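Local atomic coordinates of glucoamylase (Thermoanaerobacterium thermosaccharolyticum, PDB entry 1LF9), a protein that hydrolyses terminal alpha-1,4-linked glucose residues one after another from the non-reducing ends of starch-like chains, releasing beta-D-glucose. Residues Ser342-His347 with Leu652-Ala657. Residues are numbered along the deposited sequence; the frame is centred on the assembly and turned at random.
Sequences SRDLYH and LNWAHA. With AC1 (4,6-dideoxy-4-{[(1S,4R,5S,6S)-4,5,6-trihydroxy-3-(hydroxymethyl)cyclohex-2-en-1-yl]amino}-alpha-D-glucopyranose), chain C.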
loop_
_atom_site.group_PDB
_atom_site.type_symbol
_atom_site.label_atom_id
_atom_site.label_comp_id
_atom_site.label_asym_id
_atom_site.label_seq_id
_atom_site.Cartn_x
_atom_site.Cartn_y
_atom_site.Cartn_z
ATOM N N SER A 342 3.646 -12.139 4.197
ATOM C CA SER A 342 4.063 -12.456 5.545
ATOM C C SER A 342 5.160 -11.493 6.017
ATOM O O SER A 342 5.168 -11.056 7.165
ATOM C CB SER A 342 4.570 -13.897 5.567
ATOM O OG SER A 342 5.394 -14.144 6.692
ATOM N N ARG A 343 6.088 -11.165 5.123
ATOM C CA ARG A 343 7.176 -10.258 5.464
ATOM C C ARG A 343 6.650 -8.874 5.830
ATOM O O ARG A 343 6.913 -8.374 6.925
ATOM C CB ARG A 343 8.166 -10.156 4.293
ATOM C CG ARG A 343 9.227 -9.059 4.440
ATOM C CD ARG A 343 10.212 -9.053 3.257
ATOM N NE ARG A 343 9.516 -9.262 1.993
ATOM C CZ ARG A 343 9.420 -10.432 1.363
ATOM N NH1 ARG A 343 9.994 -11.520 1.861
ATOM N NH2 ARG A 343 8.695 -10.527 0.259
ATOM N N ASP A 344 5.893 -8.264 4.920
ATOM C CA ASP A 344 5.357 -6.923 5.154
ATOM C C ASP A 344 4.478 -6.854 6.388
ATOM O O ASP A 344 4.541 -5.893 7.146
ATOM C CB ASP A 344 4.557 -6.447 3.935
ATOM C CG ASP A 344 5.414 -6.344 2.689
ATOM O OD1 ASP A 344 5.475 -5.246 2.107
ATOM O OD2 ASP A 344 6.031 -7.359 2.301
ATOM N N LEU A 345 3.649 -7.873 6.577
ATOM C CA LEU A 345 2.752 -7.911 7.720
ATOM C C LEU A 345 3.583 -7.973 9.001
ATOM O O LEU A 345 3.285 -7.289 9.980
ATOM C CB LEU A 345 1.814 -9.117 7.603
ATOM C CG LEU A 345 0.878 -9.449 8.770
ATOM C CD1 LEU A 345 -0.369 -10.135 8.257
ATOM C CD2 LEU A 345 1.611 -10.345 9.765
ATOM N N TYR A 346 4.627 -8.796 8.978
ATOM C CA TYR A 346 5.527 -8.946 10.112
ATOM C C TYR A 346 6.017 -7.574 10.552
ATOM O O TYR A 346 5.903 -7.210 11.718
ATOM C CB TYR A 346 6.709 -9.829 9.707
ATOM C CG TYR A 346 7.911 -9.761 10.623
ATOM C CD1 TYR A 346 7.861 -10.261 11.923
ATOM C CD2 TYR A 346 9.113 -9.220 10.173
ATOM C CE1 TYR A 346 8.985 -10.227 12.752
ATOM C CE2 TYR A 346 10.239 -9.178 10.990
ATOM C CZ TYR A 346 10.170 -9.684 12.280
ATOM O OH TYR A 346 11.288 -9.644 13.083
ATOM N N HIS A 347 6.553 -6.806 9.613
ATOM C CA HIS A 347 7.051 -5.476 9.928
ATOM C C HIS A 347 5.930 -4.552 10.386
ATOM O O HIS A 347 6.111 -3.756 11.305
ATOM C CB HIS A 347 7.776 -4.901 8.712
ATOM C CG HIS A 347 9.023 -5.652 8.361
ATOM N ND1 HIS A 347 10.117 -5.699 9.197
ATOM C CD2 HIS A 347 9.336 -6.420 7.288
ATOM C CE1 HIS A 347 11.050 -6.462 8.656
ATOM N NE2 HIS A 347 10.602 -6.911 7.498
ATOM N N LEU A 652 3.544 2.649 1.020
ATOM C CA LEU A 652 4.120 1.320 1.191
ATOM C C LEU A 652 4.055 1.091 2.690
ATOM O O LEU A 652 4.867 1.637 3.443
ATOM C CB LEU A 652 5.571 1.255 0.713
ATOM C CG LEU A 652 6.171 -0.154 0.832
ATOM C CD1 LEU A 652 5.417 -1.108 -0.096
ATOM C CD2 LEU A 652 7.655 -0.132 0.472
ATOM N N ASN A 653 3.085 0.292 3.122
ATOM C CA ASN A 653 2.900 0.043 4.549
ATOM C C ASN A 653 4.162 -0.359 5.285
ATOM O O ASN A 653 4.381 0.066 6.420
ATOM C CB ASN A 653 1.796 -0.992 4.769
ATOM C CG ASN A 653 0.459 -0.516 4.238
ATOM O OD1 ASN A 653 0.252 0.683 4.064
ATOM N ND2 ASN A 653 -0.450 -1.442 3.980
ATOM N N TRP A 654 4.996 -1.165 4.640
ATOM C CA TRP A 654 6.245 -1.599 5.241
ATOM C C TRP A 654 7.133 -0.376 5.525
ATOM O O TRP A 654 7.759 -0.285 6.582
ATOM C CB TRP A 654 6.937 -2.579 4.292
ATOM C CG TRP A 654 8.235 -3.141 4.779
ATOM C CD1 TRP A 654 8.853 -2.890 5.972
ATOM C CD2 TRP A 654 9.103 -4.018 4.058
ATOM N NE1 TRP A 654 10.051 -3.551 6.038
ATOM C CE2 TRP A 654 10.231 -4.254 4.875
ATOM C CE3 TRP A 654 9.040 -4.628 2.799
ATOM C CZ2 TRP A 654 11.292 -5.080 4.472
ATOM C CZ3 TRP A 654 10.095 -5.449 2.398
ATOM C CH2 TRP A 654 11.203 -5.664 3.233
ATOM N N ALA A 655 7.175 0.571 4.595
ATOM C CA ALA A 655 7.987 1.763 4.789
ATOM C C ALA A 655 7.429 2.617 5.925
ATOM O O ALA A 655 8.185 3.247 6.666
ATOM C CB ALA A 655 8.056 2.569 3.504
ATOM N N HIS A 656 6.108 2.646 6.065
ATOM C CA HIS A 656 5.507 3.422 7.139
ATOM C C HIS A 656 5.800 2.748 8.468
ATOM O O HIS A 656 6.094 3.422 9.459
ATOM C CB HIS A 656 4.000 3.572 6.916
ATOM C CG HIS A 656 3.645 4.722 6.022
ATOM N ND1 HIS A 656 3.629 6.028 6.463
ATOM C CD2 HIS A 656 3.363 4.767 4.698
ATOM C CE1 HIS A 656 3.356 6.830 5.449
ATOM N NE2 HIS A 656 3.191 6.090 4.366
ATOM N N ALA A 657 5.738 1.420 8.480
ATOM C CA ALA A 657 6.025 0.667 9.692
ATOM C C ALA A 657 7.464 0.969 10.098
ATOM O O ALA A 657 7.752 1.222 11.262
ATOM C CB ALA A 657 5.848 -0.825 9.442
HETATM C C1 AC1 C . 8.282 -7.969 -8.686
HETATM O O2 AC1 C . 10.696 -7.985 -8.761
HETATM C C2 AC1 C . 9.585 -7.449 -8.039
HETATM C C4A AC1 C . 7.738 -7.036 -0.603
HETATM C C3 AC1 C . 9.638 -7.826 -6.527
HETATM O O3 AC1 C . 10.863 -7.324 -5.978
HETATM C C4 AC1 C . 8.411 -7.196 -5.824
HETATM N N4A AC1 C . 8.432 -7.505 -4.359
HETATM C C5 AC1 C . 7.090 -7.801 -6.502
HETATM O O5 AC1 C . 7.098 -7.484 -7.967
HETATM C C6 AC1 C . 5.800 -7.253 -5.928
HETATM C C1B AC1 C . 8.415 -6.259 -3.520
HETATM C C2B AC1 C . 9.506 -6.295 -2.402
HETATM O O2B AC1 C . 10.746 -6.547 -3.025
HETATM C C3B AC1 C . 9.154 -7.328 -1.298
HETATM O O3B AC1 C . 10.145 -7.335 -0.301
HETATM O O4 AC1 C . 7.298 -8.273 -0.077
HETATM C C5B AC1 C . 6.696 -6.378 -1.573
HETATM C C7B AC1 C . 7.017 -6.043 -2.900
HETATM C C6B AC1 C . 5.293 -6.086 -1.049
HETATM O O6B AC1 C . 5.276 -4.789 -0.429
HETATM O O HOH W 1 4.185 -2.923 2.727
#
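W654 meets R343, D344 and H347 in the sugar pocket of the helical (alpha/alpha)6-barrel catalytic domain of family 15 glycosidases, where the N-terminal turns of helices 342-355 and 653-668 run at 28° to each other and hold the valienamine ring of the acarbose-like inhibitor AC1. L652, the N-cap residue of helix 653-668, lends CD1 to the pocket wall beside the hydroxymethyl oxygen O6B of AC1. At W654 the backbone N gives its hydrogen to a water, 2.7 Å away, which in turn donates to D344 OD1. The same OD1 accepts from AC1 O6B at 2.6 Å, while OD2 takes the O4 hydroxyl at 2.8 Å, so the two carboxylate oxygens hold neighbouring substituents of the valienamine ring. With CG anti to the backbone N (chi1 -179°), the indole is turned toward 342-347 and lies alongside H347, whose ring covers its five-membered ring in an offset stack, planes 5° apart; Y346 covers the other imidazole face. R343 CD packs against W654 CH2 at 3.5 Å, and the guanidinium, paired with D396, sends NH2 to AC1 O4. AC1 O3B meets the indole edge in its plane, 3.3 Å from W654 CZ3. Replacing the indole with the methyl of an alanine is likely to leave H347 without its stacking partner and a gap beside R343 CD and AC1 O3B. One turn on, A657 CB rests 3.5 Å from H347 O.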